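Local coordinates for protein NalD (Pseudomonas aeruginosa PAO1, PDB 5DAJ) that represses transcription of the MexAB-OprM multidrug efflux pump as a TetR-family regulator, probably by binding DNA, a repression relieved when novobiocin binds, at residues Asp83-Leu88 and Gln142-Asp147. Numbering follows the deposited sequence.
Sequences DPLRSL and QLFARD
In the all-helical C-terminal domain of this TetR-family repressor, the N-terminal turn of helix 84-101 packs against the C-terminal turn of helix 123-145 through apolar side chains, with no hydrogen bond between residues 83-88 and 142-147. Leu143 has the largest share of the contact, touching Pro84, Leu85 and Leu88. With CG anti to the backbone N (chi1 168°), it reaches across the interface and crosses Leu85 and Leu88 obliquely. Its two methyls divide the work: CD1 lies 4.1 Å from Pro84 CB and also touches Leu85 CD2, while CD2 meets Leu88 CD2 at 3.9 Å and sits 3.8 Å from the carbonyl oxygen Pro84 O. Phe144, its CG beside the backbone N (chi1 -72°), brings the far end of its ring to the same two leucines. The Leu88 and Phe144 side chains cross at about a right angle, with Leu88 CD2 3.8 Å from Phe144 CZ; Leu85 CD2 approaches Phe144 CE1 at 4.1 Å. Leu88 and Phe144 continue onto helix 159-179, at Leu166 and at Pro159 and Ala162 respectively, and Cys149 of helix 147-150 touches both Leu85 and Leu143, so the contact is buried among these helices as well. Asp83 caps helix 84-101: its OD1 accepts from Leu85 N at 2.7 Å, from above the carboxylate plane, and its OD2 forms a salt bridge with Arg152. Arg146, the N-cap of helix 147-150, extends from CG to NE and meets Pro84 tip to tip, its NH1 4.1 Å from Pro84 CG, while Leu143 CD1 lies over one face of the guanidinium, nearer its margin than its centre.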
ATOM      1  N   ASP A  83      -0.413 -31.029   1.579  1.00101.74           N
ATOM      2  CA  ASP A  83       0.016 -29.797   2.235  1.00 92.14           C
ATOM      3  C   ASP A  83      -0.651 -28.522   1.838  1.00 94.40           C
ATOM      4  O   ASP A  83      -0.524 -28.089   0.715  1.00 98.64           O
ATOM      5  CB  ASP A  83       1.500 -29.560   2.135  1.00 90.58           C
ATOM      6  CG  ASP A  83       1.973 -28.589   3.164  1.00 81.41           C
ATOM      7  OD1 ASP A  83       1.140 -27.944   3.814  1.00 83.21           O
ATOM      8  OD2 ASP A  83       3.183 -28.470   3.348  1.00 84.23           O
ATOM      9  N   PRO A  84      -1.345 -27.890   2.760  1.00 85.94           N
ATOM     10  CA  PRO A  84      -2.015 -26.671   2.357  1.00 83.37           C
ATOM     11  C   PRO A  84      -1.277 -25.432   2.767  1.00 81.50           C
ATOM     12  O   PRO A  84      -1.749 -24.372   2.450  1.00 83.35           O
ATOM     13  CB  PRO A  84      -3.353 -26.773   3.069  1.00 84.46           C
ATOM     14  CG  PRO A  84      -3.109 -27.623   4.258  1.00 89.20           C
ATOM     15  CD  PRO A  84      -1.695 -28.070   4.225  1.00 69.27           C
ATOM     16  N   LEU A  85      -0.152 -25.554   3.441  1.00 72.21           N
ATOM     17  CA  LEU A  85       0.594 -24.377   3.794  1.00 79.95           C
ATOM     18  C   LEU A  85       1.359 -24.106   2.546  1.00 78.94           C
ATOM     19  O   LEU A  85       1.881 -23.041   2.332  1.00 74.14           O
ATOM     20  CB  LEU A  85       1.519 -24.606   4.972  1.00 86.35           C
ATOM     21  CG  LEU A  85       0.840 -24.452   6.329  1.00 95.27           C
ATOM     22  CD1 LEU A  85       1.814 -24.250   7.460  1.00107.82           C
ATOM     23  CD2 LEU A  85      -0.162 -23.327   6.329  1.00 81.71           C
ATOM     24  N   ARG A  86       1.391 -25.116   1.707  1.00 77.56           N
ATOM     25  CA  ARG A  86       2.041 -25.033   0.393  1.00 79.85           C
ATOM     26  C   ARG A  86       1.118 -24.376  -0.635  1.00 72.22           C
ATOM     27  O   ARG A  86       1.552 -23.558  -1.449  1.00 74.33           O
ATOM     28  CB  ARG A  86       2.403 -26.437  -0.120  1.00 86.37           C
ATOM     29  CG  ARG A  86       3.201 -26.470  -1.435  1.00 94.88           C
ATOM     30  CD  ARG A  86       4.491 -25.670  -1.370  1.00102.23           C
ATOM     31  NE  ARG A  86       5.225 -25.727  -2.635  1.00111.00           N
ATOM     32  CZ  ARG A  86       6.506 -25.392  -2.801  1.00112.57           C
ATOM     33  NH1 ARG A  86       7.255 -24.975  -1.775  1.00112.69           N
ATOM     34  NH2 ARG A  86       7.053 -25.485  -4.010  1.00118.05           N
ATOM     35  N   SER A  87      -0.152 -24.769  -0.620  1.00 73.42           N
ATOM     36  CA  SER A  87      -1.159 -24.167  -1.510  1.00 75.87           C
ATOM     37  C   SER A  87      -1.238 -22.655  -1.303  1.00 70.67           C
ATOM     38  O   SER A  87      -1.378 -21.887  -2.268  1.00 71.20           O
ATOM     39  CB  SER A  87      -2.543 -24.785  -1.284  1.00 80.99           C
ATOM     40  OG  SER A  87      -2.521 -26.192  -1.474  1.00 87.61           O
ATOM     41  N   LEU A  88      -1.161 -22.244  -0.040  1.00 64.79           N
ATOM     42  CA  LEU A  88      -1.176 -20.820   0.317  1.00 62.41           C
ATOM     43  C   LEU A  88       0.037 -20.091  -0.269  1.00 62.99           C
ATOM     44  O   LEU A  88      -0.111 -19.008  -0.852  1.00 68.85           O
ATOM     45  CB  LEU A  88      -1.218 -20.633   1.835  1.00 59.80           C
ATOM     46  CG  LEU A  88      -1.131 -19.186   2.326  1.00 57.75           C
ATOM     47  CD1 LEU A  88      -2.278 -18.342   1.783  1.00 59.17           C
ATOM     48  CD2 LEU A  88      -1.109 -19.144   3.839  1.00 60.83           C
ATOM     49  N   GLN A 142      -7.830 -18.921   9.715  1.00 51.21           N
ATOM     50  CA  GLN A 142      -8.432 -20.249   9.875  1.00 55.20           C
ATOM     51  C   GLN A 142      -7.488 -21.373   9.444  1.00 56.50           C
ATOM     52  O   GLN A 142      -7.385 -22.392  10.119  1.00 60.46           O
ATOM     53  CB  GLN A 142      -9.736 -20.333   9.089  1.00 58.11           C
ATOM     54  CG  GLN A 142     -10.514 -21.642   9.255  1.00 68.08           C
ATOM     55  CD  GLN A 142     -11.479 -21.939   8.114  1.00 82.32           C
ATOM     56  OE1 GLN A 142     -11.624 -23.097   7.711  1.00100.23           O
ATOM     57  NE2 GLN A 142     -12.150 -20.911   7.598  1.00 85.46           N
ATOM     58  N   LEU A 143      -6.811 -21.176   8.318  1.00 55.32           N
ATOM     59  CA  LEU A 143      -5.818 -22.132   7.816  1.00 58.07           C
ATOM     60  C   LEU A 143      -4.682 -22.352   8.822  1.00 62.05           C
ATOM     61  O   LEU A 143      -4.383 -23.486   9.185  1.00 64.76           O
ATOM     62  CB  LEU A 143      -5.260 -21.679   6.460  1.00 61.64           C
ATOM     63  CG  LEU A 143      -4.011 -22.382   5.911  1.00 69.11           C
ATOM     64  CD1 LEU A 143      -4.140 -23.887   5.931  1.00 74.78           C
ATOM     65  CD2 LEU A 143      -3.742 -21.924   4.494  1.00 71.82           C
ATOM     66  N   PHE A 144      -4.062 -21.262   9.266  1.00 63.44           N
ATOM     67  CA  PHE A 144      -3.004 -21.332  10.291  1.00 60.20           C
ATOM     68  C   PHE A 144      -3.506 -21.896  11.627  1.00 56.06           C
ATOM     69  O   PHE A 144      -2.732 -22.473  12.383  1.00 59.30           O
ATOM     70  CB  PHE A 144      -2.382 -19.954  10.544  1.00 55.46           C
ATOM     71  CG  PHE A 144      -1.513 -19.458   9.429  1.00 53.12           C
ATOM     72  CD1 PHE A 144      -0.362 -20.140   9.059  1.00 53.58           C
ATOM     73  CD2 PHE A 144      -1.833 -18.284   8.766  1.00 53.44           C
ATOM     74  CE1 PHE A 144       0.435 -19.671   8.030  1.00 54.79           C
ATOM     75  CE2 PHE A 144      -1.040 -17.814   7.736  1.00 54.98           C
ATOM     76  CZ  PHE A 144       0.096 -18.510   7.366  1.00 54.36           C
ATOM     77  N   ALA A 145      -4.797 -21.715  11.901  1.00 55.92           N
ATOM     78  CA  ALA A 145      -5.423 -22.165  13.152  1.00 59.23           C
ATOM     79  C   ALA A 145      -5.727 -23.665  13.226  1.00 64.89           C
ATOM     80  O   ALA A 145      -6.005 -24.177  14.313  1.00 72.03           O
ATOM     81  CB  ALA A 145      -6.701 -21.379  13.405  1.00 60.79           C
ATOM     82  N   ARG A 146      -5.691 -24.361  12.091  1.00 66.39           N
ATOM     83  CA  ARG A 146      -5.890 -25.821  12.069  1.00 73.11           C
ATOM     84  C   ARG A 146      -4.761 -26.512  12.818  1.00 73.43           C
ATOM     85  O   ARG A 146      -3.612 -26.078  12.743  1.00 74.40           O
ATOM     86  CB  ARG A 146      -5.923 -26.380  10.641  1.00 72.96           C
ATOM     87  CG  ARG A 146      -7.022 -25.822   9.758  1.00 80.06           C
ATOM     88  CD  ARG A 146      -6.994 -26.383   8.356  1.00 85.22           C
ATOM     89  NE  ARG A 146      -7.776 -25.557   7.440  1.00 93.96           N
ATOM     90  CZ  ARG A 146      -7.675 -25.582   6.108  1.00 89.82           C
ATOM     91  NH1 ARG A 146      -6.831 -26.419   5.490  1.00 89.04           N
ATOM     92  NH2 ARG A 146      -8.437 -24.761   5.383  1.00 86.88           N
ATOM     93  N   ASP A 147      -5.095 -27.596  13.515  1.00 76.34           N
ATOM     94  CA  ASP A 147      -4.115 -28.360  14.315  1.00 83.06           C
ATOM     95  C   ASP A 147      -2.901 -28.782  13.487  1.00 79.60           C
ATOM     96  O   ASP A 147      -1.758 -28.663  13.935  1.00 91.63           O
ATOM     97  CB  ASP A 147      -4.769 -29.610  14.919  1.00 87.81           C
ATOM     98  CG  ASP A 147      -5.851 -29.275  15.932  1.00 95.79           C
ATOM     99  OD1 ASP A 147      -5.562 -28.529  16.887  1.00106.42           O
ATOM    100  OD2 ASP A 147      -6.992 -29.763  15.774  1.00112.99           O
TER